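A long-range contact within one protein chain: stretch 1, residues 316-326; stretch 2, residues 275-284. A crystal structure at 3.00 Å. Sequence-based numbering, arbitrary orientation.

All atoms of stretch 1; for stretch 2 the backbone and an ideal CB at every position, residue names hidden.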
# COMPACT_ATOMS: atom_id res chain seq x y z
N SER A 316 -5.73 -7.00 -9.25
CA SER A 316 -5.44 -7.74 -8.02
C SER A 316 -5.13 -9.20 -8.26
O SER A 316 -4.72 -9.90 -7.33
CB SER A 316 -6.61 -7.63 -7.04
OG SER A 316 -7.81 -8.06 -7.66
N ASP A 317 -5.34 -9.68 -9.48
CA ASP A 317 -5.08 -11.08 -9.78
C ASP A 317 -3.59 -11.33 -9.94
O ASP A 317 -3.13 -12.43 -9.68
CB ASP A 317 -5.90 -11.59 -10.99
CG ASP A 317 -5.73 -10.74 -12.23
OD1 ASP A 317 -5.72 -9.50 -12.10
OD2 ASP A 317 -5.64 -11.29 -13.34
N ILE A 318 -2.85 -10.32 -10.36
CA ILE A 318 -1.41 -10.50 -10.47
C ILE A 318 -0.67 -9.68 -9.41
O ILE A 318 0.48 -9.96 -9.08
CB ILE A 318 -0.88 -10.08 -11.84
CG1 ILE A 318 -0.70 -8.59 -11.88
CG2 ILE A 318 -1.82 -10.49 -12.92
CD1 ILE A 318 0.17 -8.20 -12.95
N VAL A 319 -1.34 -8.67 -8.86
CA VAL A 319 -0.75 -7.83 -7.82
C VAL A 319 -1.74 -7.88 -6.68
O VAL A 319 -2.41 -6.92 -6.40
CB VAL A 319 -0.60 -6.37 -8.29
CG1 VAL A 319 0.20 -5.58 -7.30
CG2 VAL A 319 0.09 -6.31 -9.61
N PRO A 320 -1.84 -9.02 -6.01
CA PRO A 320 -2.78 -9.12 -4.90
C PRO A 320 -2.42 -8.35 -3.64
O PRO A 320 -3.28 -8.04 -2.81
CB PRO A 320 -2.85 -10.62 -4.66
CG PRO A 320 -1.51 -11.08 -5.03
CD PRO A 320 -1.26 -10.33 -6.30
N LEU A 321 -1.14 -8.04 -3.49
CA LEU A 321 -0.70 -7.35 -2.29
C LEU A 321 -0.11 -5.96 -2.62
O LEU A 321 0.73 -5.84 -3.53
CB LEU A 321 0.33 -8.22 -1.59
CG LEU A 321 0.48 -8.13 -0.07
CD1 LEU A 321 1.89 -8.63 0.27
CD2 LEU A 321 0.27 -6.67 0.43
N ALA A 322 -0.54 -4.93 -1.89
CA ALA A 322 -0.04 -3.58 -2.13
C ALA A 322 -0.00 -2.75 -0.86
O ALA A 322 -0.90 -2.83 -0.04
CB ALA A 322 -0.90 -2.88 -3.18
N ASN A 323 1.04 -1.95 -0.72
CA ASN A 323 1.19 -1.12 0.47
C ASN A 323 1.58 0.34 0.20
O ASN A 323 2.61 0.62 -0.41
CB ASN A 323 2.20 -1.78 1.37
CG ASN A 323 1.75 -3.16 1.78
OD1 ASN A 323 1.54 -4.02 0.95
ND2 ASN A 323 1.59 -3.36 3.06
N LEU A 324 0.76 1.26 0.66
CA LEU A 324 1.03 2.66 0.41
C LEU A 324 2.36 2.92 1.08
O LEU A 324 2.72 2.20 2.00
CB LEU A 324 -0.16 3.53 0.82
CG LEU A 324 0.04 5.00 0.49
CD1 LEU A 324 0.16 5.15 -0.99
CD2 LEU A 324 -1.09 5.81 0.99
N ALA A 325 3.10 3.91 0.60
CA ALA A 325 4.41 4.22 1.17
C ALA A 325 4.38 4.08 2.69
O ALA A 325 4.99 3.17 3.25
CB ALA A 325 4.84 5.63 0.77
N GLN A 326 3.66 4.98 3.34
CA GLN A 326 3.49 4.96 4.77
C GLN A 326 2.14 5.55 5.06
O GLN A 326 1.36 5.83 4.15
CB GLN A 326 4.86 5.49 5.23
CG GLN A 326 5.81 4.33 5.65
CD GLN A 326 7.28 4.71 5.74
OE1 GLN A 326 7.94 4.93 4.73
NE2 GLN A 326 7.81 4.79 6.96
N UNK A 275 3.48 -17.44 -8.49
CA UNK A 275 4.19 -16.33 -7.87
C UNK A 275 3.58 -15.07 -8.39
O UNK A 275 3.34 -14.96 -9.60
CB UNK A 275 5.69 -16.37 -8.15
N UNK A 276 3.33 -14.11 -7.50
CA UNK A 276 2.73 -12.86 -7.91
C UNK A 276 3.48 -11.63 -7.51
O UNK A 276 4.52 -11.71 -6.91
CB UNK A 276 1.31 -12.77 -7.35
N UNK A 277 2.96 -10.48 -7.88
CA UNK A 277 3.63 -9.26 -7.55
C UNK A 277 3.09 -8.64 -6.28
O UNK A 277 1.87 -8.63 -6.06
CB UNK A 277 3.52 -8.27 -8.71
N UNK A 278 3.99 -8.14 -5.44
CA UNK A 278 3.59 -7.46 -4.23
C UNK A 278 4.08 -6.02 -4.35
O UNK A 278 5.27 -5.75 -4.27
CB UNK A 278 4.15 -8.15 -2.98
N UNK A 279 3.18 -5.08 -4.59
CA UNK A 279 3.58 -3.68 -4.73
C UNK A 279 3.63 -3.15 -3.30
O UNK A 279 2.76 -2.35 -2.91
CB UNK A 279 2.62 -2.88 -5.62
N UNK A 280 4.63 -3.60 -2.52
CA UNK A 280 4.75 -3.22 -1.11
C UNK A 280 5.34 -1.88 -0.78
O UNK A 280 5.74 -1.64 0.33
CB UNK A 280 5.59 -4.27 -0.39
N UNK A 281 5.41 -0.97 -1.73
CA UNK A 281 5.92 0.35 -1.45
C UNK A 281 5.59 1.25 -2.62
O UNK A 281 6.21 1.16 -3.67
CB UNK A 281 7.43 0.32 -1.18
N UNK A 282 4.59 2.11 -2.47
CA UNK A 282 4.22 3.02 -3.54
C UNK A 282 3.38 4.29 -3.38
O UNK A 282 2.18 4.23 -3.18
CB UNK A 282 3.47 2.16 -4.56
N UNK A 283 4.01 5.44 -3.48
CA UNK A 283 3.28 6.68 -3.37
C UNK A 283 3.92 7.75 -4.22
O UNK A 283 4.78 7.49 -5.08
CB UNK A 283 3.20 7.13 -1.91
N UNK A 284 3.49 8.98 -4.00
CA UNK A 284 4.06 10.11 -4.72
C UNK A 284 5.16 10.55 -3.82
O UNK A 284 5.01 10.52 -2.61
CB UNK A 284 3.06 11.22 -5.02

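Position 275 precedes the pairing, and its CA-to-CB bond points away from stretch 1, with none of that stretch within 5.5 Å of the ideal CB; the contact sets no preference. It is Val 275.

At 276 the bond points toward stretch 1, and the ideal CB lies 3.4 Å from Ile 318 O and 3.7 Å from Pro 320 CD. A chain with a long aliphatic portion could run over the proline and the neighbouring carbonyls. The residue is Lys 276, whose CD comes 3.2 Å from Asp 317 O.

Position 277 is held by its backbone: its N donates to Ile 318 O (2.8 Å). The sideways ideal CB lies 4.0 Å from Val 319 CG2, with Ile 318 nearby, so valine, isoleucine or leucine would suit. Ile 277 reaches Ile 318 CD1 with its own CD1 at 4.2 Å.

Positions 278 and 279 pair in parallel with Leu 321 and Ala 322. At 278, CB shares a face of the sheet with Leu 321, whose CD1 is 4.0 Å from the ideal CB; a small apolar group suffices here. Ala 278 provides just its methyl.

The chain at 279 is gripped on both polar groups: its N donates to Leu 321 O and its O accepts from Asn 323 N, each at 2.8 Å. Its CB lies on the face of Ala 322, near Val 319 CG1, which favours an aliphatic residue. Leu 279 packs its CB 3.9 Å from Val 319 CG1.

At 280 the CA-to-CB bond points sideways, the ideal CB 4.3 Å from Asn 323 OD1, and many polar or small residues would fit. Asp 280 leads its carboxylate away, to partners elsewhere in the structure.

At 281 the chain turns a corner and CB points away, leaving the choice open; Glu 281 also bonds elsewhere.

The backbone N of 282 donates to Asn 323 O (3.2 Å). The CA-to-CB bond points sideways, and the nearest atom of stretch 1 to the ideal CB is Asn 323 O, at 4.5 Å; a side chain must extend well beyond CB to meet Ala 322 and Leu 324, which a large apolar or aromatic one could do. Trp 282 does: Leu 324 CD1 sits over its six-membered ring, 3.5 Å from the centroid and nearly on the normal, a CH-pi contact.

Position 283 points toward stretch 1, its ideal CB a tight 3.5 Å from Ala 325 CB, so a modest side chain is expected. Asn 283 brings ND2 to 3.8 Å from Leu 324 CD1.

Position 284 has left the contact; it is Val 284.

Stretch 2 275-284: VKIALDEWNV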
# COMPACT_ATOMS: atom_id res chain seq x y z
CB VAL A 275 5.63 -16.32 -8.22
CG1 VAL A 275 6.29 -15.07 -7.67
CG2 VAL A 275 6.28 -17.54 -7.69
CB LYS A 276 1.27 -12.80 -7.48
CG LYS A 276 0.51 -13.82 -8.28
CD LYS A 276 -0.95 -13.94 -7.97
CE LYS A 276 -1.52 -15.16 -8.75
NZ LYS A 276 -1.02 -15.25 -10.17
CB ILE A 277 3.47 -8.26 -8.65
CG1 ILE A 277 4.07 -8.82 -9.93
CG2 ILE A 277 4.13 -6.95 -8.28
CD1 ILE A 277 3.92 -7.87 -11.14
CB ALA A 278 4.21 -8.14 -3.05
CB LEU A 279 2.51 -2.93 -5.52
CG LEU A 279 2.82 -1.75 -6.42
CD1 LEU A 279 1.52 -0.94 -6.71
CD2 LEU A 279 3.87 -0.87 -5.76
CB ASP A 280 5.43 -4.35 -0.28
CG ASP A 280 6.89 -4.56 -0.64
OD1 ASP A 280 7.37 -3.87 -1.56
OD2 ASP A 280 7.56 -5.43 0.00
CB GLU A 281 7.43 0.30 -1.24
CG GLU A 281 7.83 0.77 0.12
CD GLU A 281 9.36 0.88 0.35
OE1 GLU A 281 9.98 1.83 -0.18
OE2 GLU A 281 9.94 0.03 1.08
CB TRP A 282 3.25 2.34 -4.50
CG TRP A 282 1.88 2.12 -3.93
CD1 TRP A 282 1.45 1.05 -3.20
CD2 TRP A 282 0.75 2.99 -4.07
NE1 TRP A 282 0.12 1.19 -2.88
CE2 TRP A 282 -0.34 2.38 -3.40
CE3 TRP A 282 0.55 4.24 -4.71
CZ2 TRP A 282 -1.63 2.97 -3.35
CZ3 TRP A 282 -0.75 4.83 -4.66
CH2 TRP A 282 -1.81 4.19 -3.98
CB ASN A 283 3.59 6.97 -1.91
CG ASN A 283 2.70 8.06 -1.33
OD1 ASN A 283 2.19 8.92 -2.04
ND2 ASN A 283 2.53 8.02 -0.01
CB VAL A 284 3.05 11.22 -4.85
CG1 VAL A 284 3.75 12.51 -5.14
CG2 VAL A 284 2.02 10.86 -5.93
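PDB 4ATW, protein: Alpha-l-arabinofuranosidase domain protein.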